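Local coordinates for protein probable ss-1,3-N-acetylglucosaminyltransferase (Staphylococcus aureus subsp. aureus N315, PDB 6H21) that probably acts as a glycosyltransferase, pairing a family 2 domain of the GT-A clan with a helical TarS-type linker domain, at residues Gln283-Phe287 against Glu299-Asn303; Ile308-Arg313 against Leu327-Gln332; Lys20-Met26 against Ala103-Leu109. All blocks are in the same frame, centred on the assembly; numbering follows the deposited sequence.

Contacts 1 and 2 belong to the helical linker domain, contact 3 to the glycosyltransferase family 2 domain. The first two are neighbours: their centres lie about 13 Å apart and they touch where Leu301 CD1 of contact 1 packs on Ile330 CA of contact 2 at 4.1 Å, so that helix 294-308 meets helix 324-332, the next helix in the chain. Contact 3 lies on the opposite side of the chain's centre, its own centre about 36 Å from that of contact 1 and about 39 Å from that of contact 2. It borders the pocket of bound uridine-diphosphate-N-acetylglucosamine: the Met26 side chain is about 5 Å from it, and that of Leu109 about 9 Å from a manganese ion.

Contact 1 of 3, residues Gln283-Phe287 against Glu299-Asn303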
ATOM      1  N   GLN C 283      15.094   6.281  16.733  1.00 34.73           N
ATOM      2  CA  GLN C 283      14.880   7.730  16.521  1.00 36.65           C
ATOM      3  C   GLN C 283      13.957   7.963  15.311  1.00 35.53           C
ATOM      4  O   GLN C 283      14.163   7.375  14.266  1.00 33.80           O
ATOM      5  CB  GLN C 283      16.204   8.435  16.218  1.00 39.40           C
ATOM      6  CG  GLN C 283      16.758   9.310  17.332  1.00 43.44           C
ATOM      7  CD  GLN C 283      17.468  10.508  16.727  1.00 47.99           C
ATOM      8  OE1 GLN C 283      16.893  11.588  16.549  1.00 54.27           O
ATOM      9  NE2 GLN C 283      18.718  10.307  16.345  1.00 46.38           N
ATOM     10  N   LYS C 284      12.989   8.873  15.476  1.00 35.92           N
ATOM     11  CA  LYS C 284      12.081   9.330  14.430  1.00 36.89           C
ATOM     12  C   LYS C 284      11.437   8.138  13.700  1.00 35.72           C
ATOM     13  O   LYS C 284      11.291   8.153  12.494  1.00 34.47           O
ATOM     14  CB  LYS C 284      12.830  10.225  13.445  1.00 37.41           C
ATOM     15  CG  LYS C 284      13.503  11.420  14.090  1.00 39.67           C
ATOM     16  CD  LYS C 284      13.983  12.449  13.096  1.00 41.39           C
ATOM     17  CE  LYS C 284      14.466  13.708  13.782  1.00 43.75           C
ATOM     18  NZ  LYS C 284      15.678  14.249  13.114  1.00 45.24           N
ATOM     19  N   LYS C 285      11.051   7.104  14.456  1.00 35.79           N
ATOM     20  CA  LYS C 285      10.618   5.849  13.860  1.00 35.66           C
ATOM     21  C   LYS C 285       9.384   6.081  12.967  1.00 35.18           C
ATOM     22  O   LYS C 285       9.215   5.386  11.980  1.00 34.75           O
ATOM     23  CB  LYS C 285      10.341   4.825  14.957  1.00 36.70           C
ATOM     24  CG  LYS C 285       9.121   5.145  15.806  1.00 38.94           C
ATOM     25  CD  LYS C 285       8.731   3.992  16.700  1.00 40.73           C
ATOM     26  CE  LYS C 285       7.651   4.353  17.693  1.00 43.56           C
ATOM     27  NZ  LYS C 285       7.945   3.771  19.023  1.00 46.22           N
ATOM     28  N   ASN C 286       8.571   7.092  13.296  1.00 35.31           N
ATOM     29  CA  ASN C 286       7.343   7.405  12.566  1.00 35.28           C
ATOM     30  C   ASN C 286       7.521   8.692  11.759  1.00 34.68           C
ATOM     31  O   ASN C 286       6.584   9.464  11.610  1.00 34.83           O
ATOM     32  CB  ASN C 286       6.153   7.516  13.517  1.00 36.82           C
ATOM     33  CG  ASN C 286       5.750   6.178  14.094  1.00 37.29           C
ATOM     34  OD1 ASN C 286       5.779   5.167  13.401  1.00 37.71           O
ATOM     35  ND2 ASN C 286       5.352   6.165  15.356  1.00 38.98           N
ATOM     36  N   PHE C 287       8.721   8.892  11.204  1.00 33.31           N
ATOM     37  CA  PHE C 287       9.019  10.115  10.472  1.00 33.28           C
ATOM     38  C   PHE C 287       8.142  10.254   9.213  1.00 33.05           C
ATOM     39  O   PHE C 287       7.826  11.368   8.808  1.00 33.62           O
ATOM     40  CB  PHE C 287      10.494  10.146  10.067  1.00 32.65           C
ATOM     41  CG  PHE C 287      10.850   9.266   8.896  1.00 31.81           C
ATOM     42  CD1 PHE C 287      11.117   7.915   9.068  1.00 30.90           C
ATOM     43  CD2 PHE C 287      10.876   9.786   7.609  1.00 31.97           C
ATOM     44  CE1 PHE C 287      11.415   7.102   7.987  1.00 30.25           C
ATOM     45  CE2 PHE C 287      11.170   8.969   6.530  1.00 31.17           C
ATOM     46  CZ  PHE C 287      11.439   7.629   6.722  1.00 30.40           C
ATOM     47  N   GLU C 299      16.019  12.894   2.859  1.00 33.30           N
ATOM     48  CA  GLU C 299      17.411  12.778   3.315  1.00 33.49           C
ATOM     49  C   GLU C 299      17.490  11.752   4.456  1.00 32.49           C
ATOM     50  O   GLU C 299      18.378  10.899   4.453  1.00 31.98           O
ATOM     51  CB  GLU C 299      17.977  14.154   3.693  1.00 34.93           C
ATOM     52  CG  GLU C 299      19.503  14.204   3.776  1.00 35.80           C
ATOM     53  N   TRP C 300      16.582  11.843   5.429  1.00 32.30           N
ATOM     54  CA  TRP C 300      16.510  10.883   6.542  1.00 31.78           C
ATOM     55  C   TRP C 300      16.421   9.434   6.018  1.00 30.89           C
ATOM     56  O   TRP C 300      17.207   8.549   6.418  1.00 30.52           O
ATOM     57  CB  TRP C 300      15.340  11.212   7.480  1.00 31.98           C
ATOM     58  CG  TRP C 300      15.280  10.307   8.671  1.00 31.57           C
ATOM     59  CD1 TRP C 300      14.565   9.154   8.788  1.00 30.93           C
ATOM     60  CD2 TRP C 300      16.001  10.454   9.907  1.00 31.86           C
ATOM     61  NE1 TRP C 300      14.770   8.588  10.015  1.00 30.78           N
ATOM     62  CE2 TRP C 300      15.644   9.359  10.724  1.00 31.22           C
ATOM     63  CE3 TRP C 300      16.919  11.393  10.397  1.00 32.67           C
ATOM     64  CZ2 TRP C 300      16.160   9.182  12.007  1.00 31.34           C
ATOM     65  CZ3 TRP C 300      17.435  11.208  11.664  1.00 32.75           C
ATOM     66  CH2 TRP C 300      17.050  10.122  12.458  1.00 31.99           C
ATOM     67  N   LEU C 301      15.466   9.190   5.113  1.00 30.53           N
ATOM     68  CA  LEU C 301      15.234   7.857   4.601  1.00 29.80           C
ATOM     69  C   LEU C 301      16.428   7.413   3.756  1.00 29.72           C
ATOM     70  O   LEU C 301      16.750   6.274   3.781  1.00 28.99           O
ATOM     71  CB  LEU C 301      13.955   7.818   3.764  1.00 29.55           C
ATOM     72  CG  LEU C 301      13.659   6.486   3.073  1.00 28.85           C
ATOM     73  CD1 LEU C 301      13.493   5.352   4.081  1.00 28.42           C
ATOM     74  CD2 LEU C 301      12.405   6.618   2.217  1.00 28.89           C
ATOM     75  N   ASN C 302      17.017   8.320   2.974  1.00 30.78           N
ATOM     76  CA  ASN C 302      18.221   7.979   2.220  1.00 31.41           C
ATOM     77  C   ASN C 302      19.334   7.422   3.141  1.00 31.43           C
ATOM     78  O   ASN C 302      19.960   6.431   2.800  1.00 31.27           O
ATOM     79  CB  ASN C 302      18.753   9.161   1.419  1.00 33.02           C
ATOM     80  CG  ASN C 302      19.806   8.714   0.431  1.00 33.71           C
ATOM     81  OD1 ASN C 302      19.503   7.961  -0.501  1.00 33.99           O
ATOM     82  ND2 ASN C 302      21.040   9.137   0.644  1.00 34.84           N
ATOM     83  N   ASN C 303      19.566   8.053   4.296  1.00 31.58           N
ATOM     84  CA  ASN C 303      20.586   7.600   5.246  1.00 31.81           C
ATOM     85  C   ASN C 303      20.183   6.254   5.854  1.00 30.85           C
ATOM     86  O   ASN C 303      21.026   5.379   6.013  1.00 30.60           O
ATOM     87  CB  ASN C 303      20.824   8.623   6.358  1.00 32.66           C
ATOM     88  CG  ASN C 303      21.621   9.815   5.879  1.00 34.16           C
ATOM     89  OD1 ASN C 303      22.578   9.645   5.130  1.00 35.20           O
ATOM     90  ND2 ASN C 303      21.240  11.014   6.288  1.00 34.97           N
TER
HETATM   91  O   HOH W   1      13.346   6.271  11.381  1.00 32.50           O
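Residues Lys284 to Phe287 form a type I beta turn, closed by Phe287 N to Lys284 O at 3.0 Å, while 299-303 is a run of helix 294-308; the backbones come nearest at Phe287 and Trp300, CA to CA 8.5 Å. Trp300, its chi1 near 180°, reaches across this gap and lies against the turn. The edge of its five-membered ring points at the face of Phe287 in an edge-to-face pair, with centroids 4.6 Å apart and planes at 54°. Lys284 runs over the six-membered ring, its CD 3.9 Å from the centroid in a CH-pi contact, and its NZ goes on to Ser239. This is a helix-loop-helix connection of the linker domain, in which the loop after helix 264-281 folds back on the next helix. Phe245 adds a second edge-to-face partner for Trp300. Beyond Trp300, Phe287 CZ meets Leu301 CB at 3.9 Å, and both residues touch Leu335 of helix 335-344. Water 1 accepts from Trp300 NE1 and donates to Lys284 O, 3.0 Å from each.

Contact 2 of 3, residues Ile308-Arg313 against Leu327-Gln332; sequences INKVPR and LEAIRQ
This is a largely polar docking of a loop on a helix in the linker domain: the chain leaving helix 294-308 at Ile308 turns and wraps around the Arg331 side chain of helix 324-332. Residues Ile308 to Val311 make a type I beta turn (Val311 N to Ile308 O, 2.9 Å), after which Val311 and Pro312 are extended. The CA atoms come closest at Asn309 and Arg331, 6.0 Å apart. Arg331 (chi1 m, chi2 t, chi3 t) lays its guanidinium into the turn. Arg331 NH1 donates to Val311 O (3.1 Å) and Arg331 NH2 to Asn309 OD1 (3.3 Å), with a weak bond from Arg331 NH2 to Val311 O (3.3 Å). Asn309 ND2 answers by donating to Arg331 O at 3.0 Å. Water 2 donates to both Asn309 O (3.2 Å) and Val311 O (2.5 Å). Ile308 CG2 and Arg313 CG lie over opposite faces of the Arg331 guanidinium. Arg313, also m, t, t, forms a two-pronged salt bridge with Glu328, NH1 to OE1 and NH2 to OE2, both 2.8 Å; Gln332 NE2 shares Glu328 OE2 at 2.8 Å. The two arginines approach to 4.0 Å (Arg313 NH1 to Arg331 NE), their charges met by Glu328 and by Asp316, which pairs with Arg331 NE. Below this polar layer Ile308 CG2 packs on Leu327 CD1 at 3.9 Å. Tyr294 of a second subunit makes a cation-pi contact with Arg313, while helices 242-256, 264-281 and 335-344 enclose the apolar residues.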
ATOM      1  N   ILE C 308      20.738   0.266   6.172  1.00 29.91           N
ATOM      2  CA  ILE C 308      20.095  -1.058   6.249  1.00 29.98           C
ATOM      3  C   ILE C 308      20.573  -1.937   5.085  1.00 29.72           C
ATOM      4  O   ILE C 308      20.677  -3.148   5.247  1.00 29.25           O
ATOM      5  CB  ILE C 308      18.559  -0.959   6.336  1.00 30.26           C
ATOM      6  CG1 ILE C 308      18.132  -0.235   7.610  1.00 31.07           C
ATOM      7  CG2 ILE C 308      17.905  -2.330   6.265  1.00 30.47           C
ATOM      8  CD1 ILE C 308      18.517  -0.992   8.861  1.00 31.82           C
ATOM      9  N   ASN C 309      20.943  -1.323   3.950  1.00 29.91           N
ATOM     10  CA  ASN C 309      21.333  -2.084   2.761  1.00 30.26           C
ATOM     11  C   ASN C 309      22.744  -2.643   2.897  1.00 31.20           C
ATOM     12  O   ASN C 309      23.185  -3.378   2.042  1.00 31.83           O
ATOM     13  CB  ASN C 309      21.163  -1.290   1.468  1.00 30.34           C
ATOM     14  CG  ASN C 309      19.726  -1.361   0.989  1.00 29.84           C
ATOM     15  OD1 ASN C 309      19.053  -2.356   1.221  1.00 29.82           O
ATOM     16  ND2 ASN C 309      19.233  -0.289   0.401  1.00 29.74           N
ATOM     17  N   LYS C 310      23.441  -2.295   3.976  1.00 31.48           N
ATOM     18  CA  LYS C 310      24.706  -2.937   4.289  1.00 32.47           C
ATOM     19  C   LYS C 310      24.470  -4.164   5.181  1.00 31.91           C
ATOM     20  O   LYS C 310      25.405  -4.889   5.491  1.00 32.75           O
ATOM     21  CB  LYS C 310      25.636  -1.927   4.952  1.00 33.64           C
ATOM     22  CG  LYS C 310      26.103  -0.815   4.034  1.00 34.89           C
ATOM     23  CD  LYS C 310      26.876   0.246   4.796  1.00 36.24           C
ATOM     24  CE  LYS C 310      27.230   1.432   3.929  1.00 37.77           C
ATOM     25  NZ  LYS C 310      27.995   2.429   4.708  1.00 39.89           N
ATOM     26  N   VAL C 311      23.229  -4.380   5.611  1.00 30.83           N
ATOM     27  CA  VAL C 311      22.916  -5.500   6.471  1.00 30.82           C
ATOM     28  C   VAL C 311      22.454  -6.630   5.562  1.00 30.74           C
ATOM     29  O   VAL C 311      21.627  -6.406   4.697  1.00 30.32           O
ATOM     30  CB  VAL C 311      21.871  -5.128   7.534  1.00 30.26           C
ATOM     31  CG1 VAL C 311      21.606  -6.281   8.482  1.00 30.55           C
ATOM     32  CG2 VAL C 311      22.285  -3.883   8.292  1.00 30.25           C
ATOM     33  N   PRO C 312      23.017  -7.852   5.660  1.00 31.45           N
ATOM     34  CA  PRO C 312      22.541  -8.961   4.832  1.00 31.61           C
ATOM     35  C   PRO C 312      21.028  -9.196   4.962  1.00 31.11           C
ATOM     36  O   PRO C 312      20.462  -9.108   6.050  1.00 30.56           O
ATOM     37  CB  PRO C 312      23.343 -10.168   5.341  1.00 32.59           C
ATOM     38  CG  PRO C 312      24.601  -9.564   5.952  1.00 32.92           C
ATOM     39  CD  PRO C 312      24.170  -8.224   6.501  1.00 32.10           C
ATOM     40  N   ARG C 313      20.408  -9.465   3.813  1.00 31.10           N
ATOM     41  CA  ARG C 313      18.995  -9.724   3.693  1.00 30.80           C
ATOM     42  C   ARG C 313      18.645 -11.007   4.456  1.00 31.58           C
ATOM     43  O   ARG C 313      17.524 -11.163   4.879  1.00 31.61           O
ATOM     44  CB  ARG C 313      18.615  -9.809   2.215  1.00 30.56           C
ATOM     45  CG  ARG C 313      18.313  -8.451   1.599  1.00 29.76           C
ATOM     46  CD  ARG C 313      17.786  -8.542   0.178  1.00 29.34           C
ATOM     47  NE  ARG C 313      17.355  -7.233  -0.291  1.00 28.60           N
ATOM     48  CZ  ARG C 313      16.137  -6.730  -0.116  1.00 28.08           C
ATOM     49  NH1 ARG C 313      15.256  -7.362   0.644  1.00 28.07           N
ATOM     50  NH2 ARG C 313      15.815  -5.578  -0.673  1.00 27.58           N
ATOM     51  N   LEU C 327      10.210  -2.635   6.519  1.00 27.36           N
ATOM     52  CA  LEU C 327      11.599  -2.932   6.330  1.00 27.17           C
ATOM     53  C   LEU C 327      11.929  -2.984   4.836  1.00 26.81           C
ATOM     54  O   LEU C 327      12.930  -2.437   4.424  1.00 26.61           O
ATOM     55  CB  LEU C 327      11.963  -4.249   7.034  1.00 27.51           C
ATOM     56  CG  LEU C 327      13.401  -4.721   6.828  1.00 27.48           C
ATOM     57  CD1 LEU C 327      14.375  -3.664   7.312  1.00 27.56           C
ATOM     58  CD2 LEU C 327      13.649  -6.027   7.568  1.00 28.01           C
ATOM     59  N   GLU C 328      11.093  -3.641   4.030  1.00 26.87           N
ATOM     60  CA  GLU C 328      11.348  -3.684   2.593  1.00 26.69           C
ATOM     61  C   GLU C 328      11.273  -2.267   1.996  1.00 26.07           C
ATOM     62  O   GLU C 328      12.027  -1.942   1.128  1.00 25.74           O
ATOM     63  CB  GLU C 328      10.409  -4.667   1.883  1.00 27.03           C
ATOM     64  CG  GLU C 328      10.865  -4.968   0.457  1.00 27.48           C
ATOM     65  CD  GLU C 328      12.301  -5.454   0.340  1.00 28.02           C
ATOM     66  OE1 GLU C 328      12.647  -6.399   1.072  1.00 29.34           O
ATOM     67  OE2 GLU C 328      13.087  -4.881  -0.449  1.00 28.54           O
ATOM     68  N   ALA C 329      10.329  -1.451   2.457  1.00 26.03           N
ATOM     69  CA  ALA C 329      10.169  -0.114   1.943  1.00 25.93           C
ATOM     70  C   ALA C 329      11.429   0.719   2.239  1.00 25.95           C
ATOM     71  O   ALA C 329      11.861   1.480   1.389  1.00 25.71           O
ATOM     72  CB  ALA C 329       8.931   0.518   2.510  1.00 26.37           C
ATOM     73  N   ILE C 330      11.992   0.557   3.438  1.00 26.07           N
ATOM     74  CA  ILE C 330      13.268   1.229   3.798  1.00 26.34           C
ATOM     75  C   ILE C 330      14.386   0.737   2.878  1.00 26.30           C
ATOM     76  O   ILE C 330      15.152   1.557   2.324  1.00 26.57           O
ATOM     77  CB  ILE C 330      13.582   1.060   5.291  1.00 26.49           C
ATOM     78  CG1 ILE C 330      12.533   1.796   6.124  1.00 26.83           C
ATOM     79  CG2 ILE C 330      15.009   1.535   5.610  1.00 26.75           C
ATOM     80  CD1 ILE C 330      12.446   1.356   7.550  1.00 27.07           C
ATOM     81  N   ARG C 331      14.475  -0.584   2.668  1.00 26.25           N
ATOM     82  CA  ARG C 331      15.505  -1.125   1.767  1.00 26.39           C
ATOM     83  C   ARG C 331      15.362  -0.514   0.368  1.00 26.56           C
ATOM     84  O   ARG C 331      16.360  -0.226  -0.266  1.00 26.76           O
ATOM     85  CB  ARG C 331      15.484  -2.655   1.663  1.00 26.31           C
ATOM     86  CG  ARG C 331      15.950  -3.374   2.922  1.00 26.56           C
ATOM     87  CD  ARG C 331      16.266  -4.833   2.686  1.00 26.79           C
ATOM     88  NE  ARG C 331      16.869  -5.479   3.845  1.00 27.16           N
ATOM     89  CZ  ARG C 331      18.162  -5.513   4.123  1.00 27.60           C
ATOM     90  NH1 ARG C 331      18.571  -6.170   5.197  1.00 27.98           N
ATOM     91  NH2 ARG C 331      19.021  -4.872   3.350  1.00 27.63           N
ATOM     92  N   GLN C 332      14.117  -0.347  -0.102  1.00 26.65           N
ATOM     93  CA  GLN C 332      13.851   0.155  -1.458  1.00 26.90           C
ATOM     94  C   GLN C 332      13.982   1.687  -1.521  1.00 27.36           C
ATOM     95  O   GLN C 332      13.906   2.239  -2.605  1.00 27.75           O
ATOM     96  CB  GLN C 332      12.442  -0.250  -1.919  1.00 26.94           C
ATOM     97  CG  GLN C 332      12.248  -1.761  -2.054  1.00 27.03           C
ATOM     98  CD  GLN C 332      13.120  -2.375  -3.120  1.00 27.33           C
ATOM     99  OE1 GLN C 332      13.438  -1.741  -4.113  1.00 28.01           O
ATOM    100  NE2 GLN C 332      13.551  -3.606  -2.907  1.00 27.73           N
TER
HETATM  101  O   HOH W   2      21.741  -6.210   2.198  1.00 41.52           O

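Contact 3 of 3, residues Lys20-Met26 against Ala103-Leu109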
ATOM      1  N   LYS C  20      40.899  -2.223  43.205  1.00 54.65           N
ATOM      2  CA  LYS C  20      39.524  -2.022  43.646  1.00 44.23           C
ATOM      3  C   LYS C  20      38.620  -3.050  42.957  1.00 40.10           C
ATOM      4  O   LYS C  20      38.905  -3.480  41.840  1.00 40.88           O
ATOM      5  CB  LYS C  20      39.038  -0.616  43.289  1.00 45.17           C
ATOM      6  CG  LYS C  20      39.868   0.535  43.841  1.00 48.71           C
ATOM      7  CD  LYS C  20      39.696   0.751  45.315  1.00 47.81           C
ATOM      8  CE  LYS C  20      40.473   1.949  45.812  1.00 49.23           C
ATOM      9  NZ  LYS C  20      40.721   1.855  47.268  1.00 54.10           N
ATOM     10  N   LYS C  21      37.535  -3.428  43.642  1.00 36.29           N
ATOM     11  CA  LYS C  21      36.491  -4.264  43.069  1.00 38.18           C
ATOM     12  C   LYS C  21      35.723  -3.489  41.988  1.00 39.24           C
ATOM     13  O   LYS C  21      35.329  -4.077  40.967  1.00 34.19           O
ATOM     14  CB  LYS C  21      35.506  -4.719  44.150  1.00 36.94           C
ATOM     15  CG  LYS C  21      36.070  -5.672  45.195  1.00 40.92           C
ATOM     16  CD  LYS C  21      35.047  -6.024  46.255  1.00 40.10           C
ATOM     17  CE  LYS C  21      35.526  -7.077  47.232  1.00 45.91           C
ATOM     18  NZ  LYS C  21      34.470  -7.425  48.209  1.00 42.13           N
ATOM     19  N   VAL C  22      35.493  -2.188  42.232  1.00 39.84           N
ATOM     20  CA  VAL C  22      34.630  -1.343  41.391  1.00 36.89           C
ATOM     21  C   VAL C  22      35.153   0.099  41.350  1.00 35.65           C
ATOM     22  O   VAL C  22      35.439   0.689  42.394  1.00 38.55           O
ATOM     23  CB  VAL C  22      33.173  -1.351  41.888  1.00 35.28           C
ATOM     24  CG1 VAL C  22      32.282  -0.495  40.998  1.00 39.10           C
ATOM     25  CG2 VAL C  22      32.611  -2.757  42.007  1.00 34.66           C
ATOM     26  N   SER C  23      35.218   0.652  40.129  1.00 32.51           N
ATOM     27  CA  SER C  23      35.278   2.087  39.849  1.00 34.95           C
ATOM     28  C   SER C  23      33.922   2.581  39.317  1.00 38.51           C
ATOM     29  O   SER C  23      33.510   2.186  38.229  1.00 34.19           O
ATOM     30  CB  SER C  23      36.352   2.403  38.841  1.00 36.77           C
ATOM     31  OG  SER C  23      37.631   2.024  39.316  1.00 40.62           O
ATOM     32  N   VAL C  24      33.260   3.473  40.063  1.00 30.52           N
ATOM     33  CA  VAL C  24      32.129   4.217  39.543  1.00 31.57           C
ATOM     34  C   VAL C  24      32.673   5.407  38.745  1.00 34.07           C
ATOM     35  O   VAL C  24      33.450   6.208  39.266  1.00 36.25           O
ATOM     36  CB  VAL C  24      31.167   4.659  40.657  1.00 31.60           C
ATOM     37  CG1 VAL C  24      29.952   5.392  40.106  1.00 32.50           C
ATOM     38  CG2 VAL C  24      30.733   3.481  41.506  1.00 32.57           C
ATOM     39  N   ILE C  25      32.269   5.490  37.471  1.00 33.23           N
ATOM     40  CA  ILE C  25      32.710   6.517  36.547  1.00 32.20           C
ATOM     41  C   ILE C  25      31.524   7.449  36.291  1.00 31.00           C
ATOM     42  O   ILE C  25      30.525   7.036  35.705  1.00 31.52           O
ATOM     43  CB  ILE C  25      33.256   5.886  35.250  1.00 32.24           C
ATOM     44  CG1 ILE C  25      34.440   4.957  35.545  1.00 35.03           C
ATOM     45  CG2 ILE C  25      33.608   6.961  34.231  1.00 33.56           C
ATOM     46  CD1 ILE C  25      34.946   4.178  34.352  1.00 34.19           C
ATOM     47  N   MET C  26      31.646   8.697  36.744  1.00 34.65           N
ATOM     48  CA  MET C  26      30.565   9.669  36.663  1.00 33.66           C
ATOM     49  C   MET C  26      31.046  10.929  35.951  1.00 33.26           C
ATOM     50  O   MET C  26      31.765  11.735  36.537  1.00 35.93           O
ATOM     51  CB  MET C  26      30.058  10.042  38.058  1.00 37.72           C
ATOM     52  CG  MET C  26      28.878  10.988  38.028  1.00 32.91           C
ATOM     53  SD  MET C  26      28.239  11.360  39.680  1.00 42.21           S
ATOM     54  CE  MET C  26      29.604  12.283  40.375  1.00 36.16           C
ATOM     55  N   ALA C 103      40.355  -1.062  38.188  1.00 46.76           N
ATOM     56  CA  ALA C 103      39.498  -1.910  39.000  1.00 46.43           C
ATOM     57  C   ALA C 103      39.096  -3.170  38.213  1.00 46.14           C
ATOM     58  O   ALA C 103      39.375  -3.292  37.006  1.00 45.96           O
ATOM     59  CB  ALA C 103      38.290  -1.125  39.461  1.00 45.98           C
ATOM     60  N   GLU C 104      38.446  -4.099  38.924  1.00 45.75           N
ATOM     61  CA  GLU C 104      37.970  -5.363  38.389  1.00 45.93           C
ATOM     62  C   GLU C 104      36.756  -5.110  37.487  1.00 43.98           C
ATOM     63  O   GLU C 104      36.652  -5.665  36.411  1.00 43.52           O
ATOM     64  CB  GLU C 104      37.597  -6.292  39.547  1.00 47.38           C
ATOM     65  CG  GLU C 104      37.400  -7.734  39.120  1.00 49.01           C
ATOM     66  CD  GLU C 104      37.128  -8.741  40.233  1.00 50.62           C
ATOM     67  OE1 GLU C 104      36.774  -9.891  39.881  1.00 52.90           O
ATOM     68  OE2 GLU C 104      37.259  -8.391  41.440  1.00 50.57           O
ATOM     69  N   TYR C 105      35.841  -4.266  37.976  1.00 42.27           N
ATOM     70  CA  TYR C 105      34.641  -3.858  37.270  1.00 40.95           C
ATOM     71  C   TYR C 105      34.539  -2.325  37.258  1.00 40.29           C
ATOM     72  O   TYR C 105      34.964  -1.671  38.197  1.00 40.85           O
ATOM     73  CB  TYR C 105      33.399  -4.418  37.964  1.00 40.30           C
ATOM     74  CG  TYR C 105      33.183  -5.901  37.826  1.00 40.74           C
ATOM     75  CD1 TYR C 105      32.523  -6.424  36.727  1.00 40.34           C
ATOM     76  CD2 TYR C 105      33.603  -6.783  38.809  1.00 41.63           C
ATOM     77  CE1 TYR C 105      32.305  -7.786  36.596  1.00 41.02           C
ATOM     78  CE2 TYR C 105      33.383  -8.148  38.700  1.00 42.15           C
ATOM     79  CZ  TYR C 105      32.738  -8.654  37.585  1.00 42.02           C
ATOM     80  OH  TYR C 105      32.510  -9.996  37.455  1.00 42.86           O
ATOM     81  N   VAL C 106      33.924  -1.778  36.204  1.00 39.23           N
ATOM     82  CA  VAL C 106      33.473  -0.407  36.197  1.00 38.54           C
ATOM     83  C   VAL C 106      31.939  -0.369  36.215  1.00 37.60           C
ATOM     84  O   VAL C 106      31.238  -1.319  35.810  1.00 37.21           O
ATOM     85  CB  VAL C 106      34.031   0.395  35.006  1.00 38.66           C
ATOM     86  CG1 VAL C 106      35.557   0.436  35.009  1.00 39.54           C
ATOM     87  CG2 VAL C 106      33.489  -0.103  33.676  1.00 38.25           C
ATOM     88  N   PHE C 107      31.426   0.767  36.675  1.00 37.08           N
ATOM     89  CA  PHE C 107      30.007   1.043  36.701  1.00 36.59           C
ATOM     90  C   PHE C 107      29.796   2.501  36.284  1.00 36.30           C
ATOM     91  O   PHE C 107      30.304   3.429  36.944  1.00 37.11           O
ATOM     92  CB  PHE C 107      29.409   0.760  38.080  1.00 36.89           C
ATOM     93  CG  PHE C 107      27.906   0.727  38.060  1.00 36.74           C
ATOM     94  CD1 PHE C 107      27.179   1.861  37.741  1.00 36.61           C
ATOM     95  CD2 PHE C 107      27.213  -0.445  38.302  1.00 36.92           C
ATOM     96  CE1 PHE C 107      25.791   1.830  37.690  1.00 36.61           C
ATOM     97  CE2 PHE C 107      25.827  -0.477  38.235  1.00 36.86           C
ATOM     98  CZ  PHE C 107      25.117   0.659  37.939  1.00 36.48           C
ATOM     99  N   PHE C 108      29.046   2.705  35.196  1.00 35.54           N
ATOM    100  CA  PHE C 108      28.757   4.050  34.718  1.00 35.36           C
ATOM    101  C   PHE C 108      27.513   4.586  35.436  1.00 35.20           C
ATOM    102  O   PHE C 108      26.436   3.991  35.413  1.00 34.81           O
ATOM    103  CB  PHE C 108      28.626   4.079  33.190  1.00 35.04           C
ATOM    104  CG  PHE C 108      29.881   3.658  32.468  1.00 35.20           C
ATOM    105  CD1 PHE C 108      30.952   4.529  32.342  1.00 35.81           C
ATOM    106  CD2 PHE C 108      30.008   2.381  31.949  1.00 35.14           C
ATOM    107  CE1 PHE C 108      32.117   4.135  31.699  1.00 36.39           C
ATOM    108  CE2 PHE C 108      31.174   1.989  31.302  1.00 35.64           C
ATOM    109  CZ  PHE C 108      32.221   2.869  31.169  1.00 36.18           C
ATOM    110  N   LEU C 109      27.695   5.743  36.068  1.00 35.61           N
ATOM    111  CA  LEU C 109      26.653   6.471  36.757  1.00 35.80           C
ATOM    112  C   LEU C 109      26.544   7.856  36.121  1.00 36.08           C
ATOM    113  O   LEU C 109      27.525   8.555  36.024  1.00 36.95           O
ATOM    114  CB  LEU C 109      27.015   6.568  38.240  1.00 36.02           C
ATOM    115  CG  LEU C 109      26.156   7.506  39.081  1.00 36.30           C
ATOM    116  CD1 LEU C 109      24.705   7.033  39.144  1.00 36.06           C
ATOM    117  CD2 LEU C 109      26.740   7.644  40.472  1.00 36.84           C
TER
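Ile25 CD1 packs on Val106 CG1 at 3.8 Å and on Phe108 CE1 at 3.9 Å, on the face of the sheet covered by Leu98 of helix 91-100. Strands 22-26 and 105-108 run parallel, their short axes 4.6 Å apart at closest approach and inclined by 24°, as adjacent strands of the Rossmann-like sheet of a GT-A fold. The other face carries Val22, Val24, Tyr105 and Phe107: Val22 CG1 meets Phe107 CB at 4.3 Å, and helix 119-129 lies on Val24 and Phe107. Further along, Val24 CG1 touches Leu109 CB at 3.7 Å. The backbones are laced by Ser23 N to Tyr105 O (3.0 Å), Phe107 N to Ser23 O (3.0 Å), Ile25 N to Phe107 O (2.9 Å) and Leu109 N to Ile25 O (3.1 Å). Val22, Val24 and Met26 bond instead to Glu53 and Ile55 of strand 52-58, which makes 22-28 an inner strand. On the Ile25 face Ser23 OG hydrogen-bonds to Glu53 and Ser101; at the polar edge Glu104 OE2 bonds to Tyr124. The ladder starts just ahead of the strands, with hydrogen bonds from Glu104 N to Lys20 O and from Tyr105 N, the first strand residue, to Lys21 O, both 3.0 Å.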